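Local coordinates for protein sialidase B (Streptococcus pneumoniae TIGR4, PDB 4XJA) that hydrolyses the alpha-(2->3)-, alpha-(2->6)- and alpha-(2->8)-glycosidic linkages of terminal sialic acids in oligosaccharides, glycoproteins and glycolipids, at residues 207-212 against 627-632. The protein carries 1 engineered substitution. Numbering follows the deposited sequence.
Sequences RIPTLY and GVLFEK. With SFJ ((2R,3R,4R,5R,6R)-5-acetamido-2,3-difluoro-4-hydroxy-6-[(1R,2R)-1,2,3-trihydroxypropyl]tetrahydro-2H-pyran-2-carboxylic acid), chain F; OPX ((1s,3R,4S)-1-[(cyclohexylamino)methyl]-3,4-dihydroxycyclopentanesulfonic acid), chain B.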
# COMPACT_ATOMS: atom_id res chain seq x y z
N ARG A 207 -1.32 0.69 -2.23
CA ARG A 207 -0.31 -0.29 -1.85
C ARG A 207 0.93 -0.06 -2.69
O ARG A 207 0.89 0.67 -3.68
CB ARG A 207 -0.82 -1.72 -2.09
CG ARG A 207 -1.72 -2.32 -0.99
CD ARG A 207 -1.60 -3.86 -0.98
NE ARG A 207 -0.21 -4.28 -0.78
CZ ARG A 207 0.23 -5.53 -0.91
NH1 ARG A 207 -0.60 -6.52 -1.24
NH2 ARG A 207 1.52 -5.78 -0.70
N ILE A 208 2.02 -0.71 -2.31
CA ILE A 208 3.25 -0.73 -3.10
C ILE A 208 3.91 0.65 -3.24
O ILE A 208 4.08 1.16 -4.34
CB ILE A 208 3.04 -1.36 -4.51
CG1 ILE A 208 2.02 -2.52 -4.46
CG2 ILE A 208 4.35 -1.85 -5.07
CD1 ILE A 208 2.43 -3.71 -3.59
N PRO A 209 4.29 1.26 -2.10
CA PRO A 209 4.95 2.58 -2.13
C PRO A 209 6.37 2.51 -2.65
O PRO A 209 7.06 1.49 -2.46
CB PRO A 209 4.99 2.98 -0.66
CG PRO A 209 5.07 1.68 0.08
CD PRO A 209 4.20 0.72 -0.73
N THR A 210 6.81 3.59 -3.31
CA THR A 210 8.21 3.79 -3.68
C THR A 210 8.65 5.20 -3.26
O THR A 210 7.82 6.10 -3.08
CB THR A 210 8.42 3.67 -5.19
OG1 THR A 210 8.04 4.90 -5.82
CG2 THR A 210 7.62 2.51 -5.79
N LEU A 211 9.96 5.39 -3.10
CA LEU A 211 10.56 6.70 -2.83
C LEU A 211 11.88 6.76 -3.57
O LEU A 211 12.57 5.76 -3.66
CB LEU A 211 10.87 6.87 -1.34
CG LEU A 211 9.72 7.10 -0.36
CD1 LEU A 211 10.26 7.02 1.08
CD2 LEU A 211 9.08 8.47 -0.61
N TYR A 212 12.24 7.93 -4.09
CA TYR A 212 13.50 8.07 -4.80
C TYR A 212 13.96 9.51 -4.66
O TYR A 212 13.18 10.44 -4.84
CB TYR A 212 13.32 7.68 -6.28
CG TYR A 212 14.63 7.51 -7.05
CD1 TYR A 212 15.34 8.61 -7.52
CD2 TYR A 212 15.14 6.24 -7.31
CE1 TYR A 212 16.54 8.45 -8.23
CE2 TYR A 212 16.33 6.07 -8.03
CZ TYR A 212 17.01 7.18 -8.48
OH TYR A 212 18.19 7.02 -9.19
N GLY A 627 13.76 8.84 4.86
CA GLY A 627 12.32 8.85 4.68
C GLY A 627 11.83 7.43 4.47
O GLY A 627 12.44 6.66 3.72
N VAL A 628 10.75 7.06 5.16
CA VAL A 628 10.18 5.72 5.02
C VAL A 628 8.69 5.84 4.70
O VAL A 628 7.94 6.42 5.48
CB VAL A 628 10.30 4.90 6.32
CG1 VAL A 628 9.86 3.47 6.04
CG2 VAL A 628 11.74 4.92 6.88
N LEU A 629 8.28 5.31 3.55
CA LEU A 629 6.85 5.24 3.20
C LEU A 629 6.49 3.75 3.18
O LEU A 629 7.07 2.98 2.42
CB LEU A 629 6.59 5.88 1.83
CG LEU A 629 5.16 5.94 1.28
CD1 LEU A 629 4.26 6.79 2.15
CD2 LEU A 629 5.16 6.48 -0.15
N PHE A 630 5.54 3.34 4.02
CA PHE A 630 5.31 1.91 4.22
C PHE A 630 3.86 1.54 4.46
O PHE A 630 3.06 2.35 4.95
CB PHE A 630 6.17 1.38 5.39
CG PHE A 630 5.83 1.99 6.72
CD1 PHE A 630 6.31 3.25 7.07
CD2 PHE A 630 5.01 1.32 7.63
CE1 PHE A 630 5.99 3.81 8.30
CE2 PHE A 630 4.70 1.88 8.87
CZ PHE A 630 5.18 3.12 9.20
N GLU A 631 3.52 0.30 4.10
CA GLU A 631 2.22 -0.28 4.43
C GLU A 631 2.18 -0.63 5.91
O GLU A 631 2.80 -1.61 6.34
CB GLU A 631 1.99 -1.54 3.57
CG GLU A 631 1.83 -1.22 2.08
CD GLU A 631 1.81 -2.45 1.19
OE1 GLU A 631 2.02 -3.59 1.70
OE2 GLU A 631 1.60 -2.28 -0.03
N LYS A 632 1.45 0.17 6.69
CA LYS A 632 1.32 -0.10 8.12
C LYS A 632 0.14 -1.04 8.43
O LYS A 632 -0.80 -0.70 9.16
CB LYS A 632 1.20 1.19 8.95
CG LYS A 632 1.62 1.00 10.42
CD LYS A 632 1.21 2.18 11.31
CE LYS A 632 1.47 1.88 12.77
NZ LYS A 632 2.95 1.72 13.02
C11 SFJ F . 2.26 -8.48 -10.20
C9 SFJ F . 1.81 -13.23 -6.09
C10 SFJ F . 1.65 -8.80 -8.83
C1 SFJ F . 2.19 -9.47 -2.15
C7 SFJ F . 1.12 -10.94 -6.06
C4 SFJ F . 2.14 -7.30 -5.47
C3 SFJ F . 1.64 -7.60 -4.00
C5 SFJ F . 1.77 -8.49 -6.40
C6 SFJ F . 2.23 -9.83 -5.84
C2 SFJ F . 1.78 -9.22 -3.64
N5 SFJ F . 2.28 -8.31 -7.75
O10 SFJ F . 0.62 -9.43 -8.78
O9 SFJ F . 0.99 -13.38 -7.21
O1A SFJ F . 2.94 -10.42 -1.91
O8 SFJ F . 1.89 -12.19 -4.05
O7 SFJ F . -0.26 -10.53 -6.09
O4 SFJ F . 1.71 -6.11 -5.98
O6 SFJ F . 2.68 -9.77 -4.52
FAI SFJ F . 0.63 -7.26 -3.93
FAJ SFJ F . 0.73 -9.91 -3.64
O1B SFJ F . 1.61 -8.72 -1.36
C8 SFJ F . 1.15 -12.25 -5.22
CAF OPX B . 21.89 12.51 -0.29
CAG OPX B . 22.86 12.58 -1.42
CAH OPX B . 20.53 12.09 -0.81
CAI OPX B . 22.87 11.37 -2.31
CAJ OPX B . 20.62 10.79 -1.55
CAK OPX B . 20.31 9.30 -4.17
CAL OPX B . 20.08 6.80 -3.76
CAM OPX B . 18.97 7.83 -5.60
CAO OPX B . 18.92 5.96 -4.22
CAP OPX B . 18.04 6.88 -4.85
CAQ OPX B . 21.49 10.93 -2.74
CAR OPX B . 20.20 7.90 -4.78
NAN OPX B . 21.56 9.61 -3.41
OAA OPX B . 22.83 7.57 -5.07
OAB OPX B . 21.43 6.11 -6.46
OAC OPX B . 18.32 5.45 -3.10
OAD OPX B . 17.45 7.65 -3.87
OAE OPX B . 21.65 8.49 -6.99
SAS OPX B . 21.59 7.50 -5.88
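Glu631 reaches across to Arg207 and grips it with a buried salt bridge. Arg207 NE donates to Glu631 OE2 at 2.8 Å, almost perfectly straight (178°). The acceptor lies in the guanidinium plane, but the donor sits well above the carboxylate plane. The same oxygen takes a second bond, from Ile208 N to Glu631 OE2 at 2.8 Å, on its anti side. Beyond CG the Glu631 chain is extended (chi2 171°), which carries the carboxylate to the opposing strand. Arg207 NH2 adds a weak bond to Glu631 OE1, which is also hydrogen-bonded by Ser635 OG and Tyr615 N. Arg207 bends at chi3 (58°), and both NH1 and NH2 bond to SFJ O1B, a carboxylate oxygen. Arg519 and Arg581 also bind SFJ, as in the arginine triad of sialidases. Tyr615, probably the catalytic nucleophile, makes a cation-pi contact with Arg207. The two strands run antiparallel in the first and last blades of the sialidase beta-propeller, with axes 6.6 Å apart. Toward OPX, which packs over the Tyr212 ring, the contact is purely van der Waals, yet buried too. Pro209 CB packs on Leu629 CD2 at 3.5 Å, and Pro209 CG rests on Leu629 O at 3.3 Å. Leu211 crosses Leu629 obliquely, its CD1 3.9 Å from Leu629 CB. That methyl also lies 3.4 Å from Gly627 O.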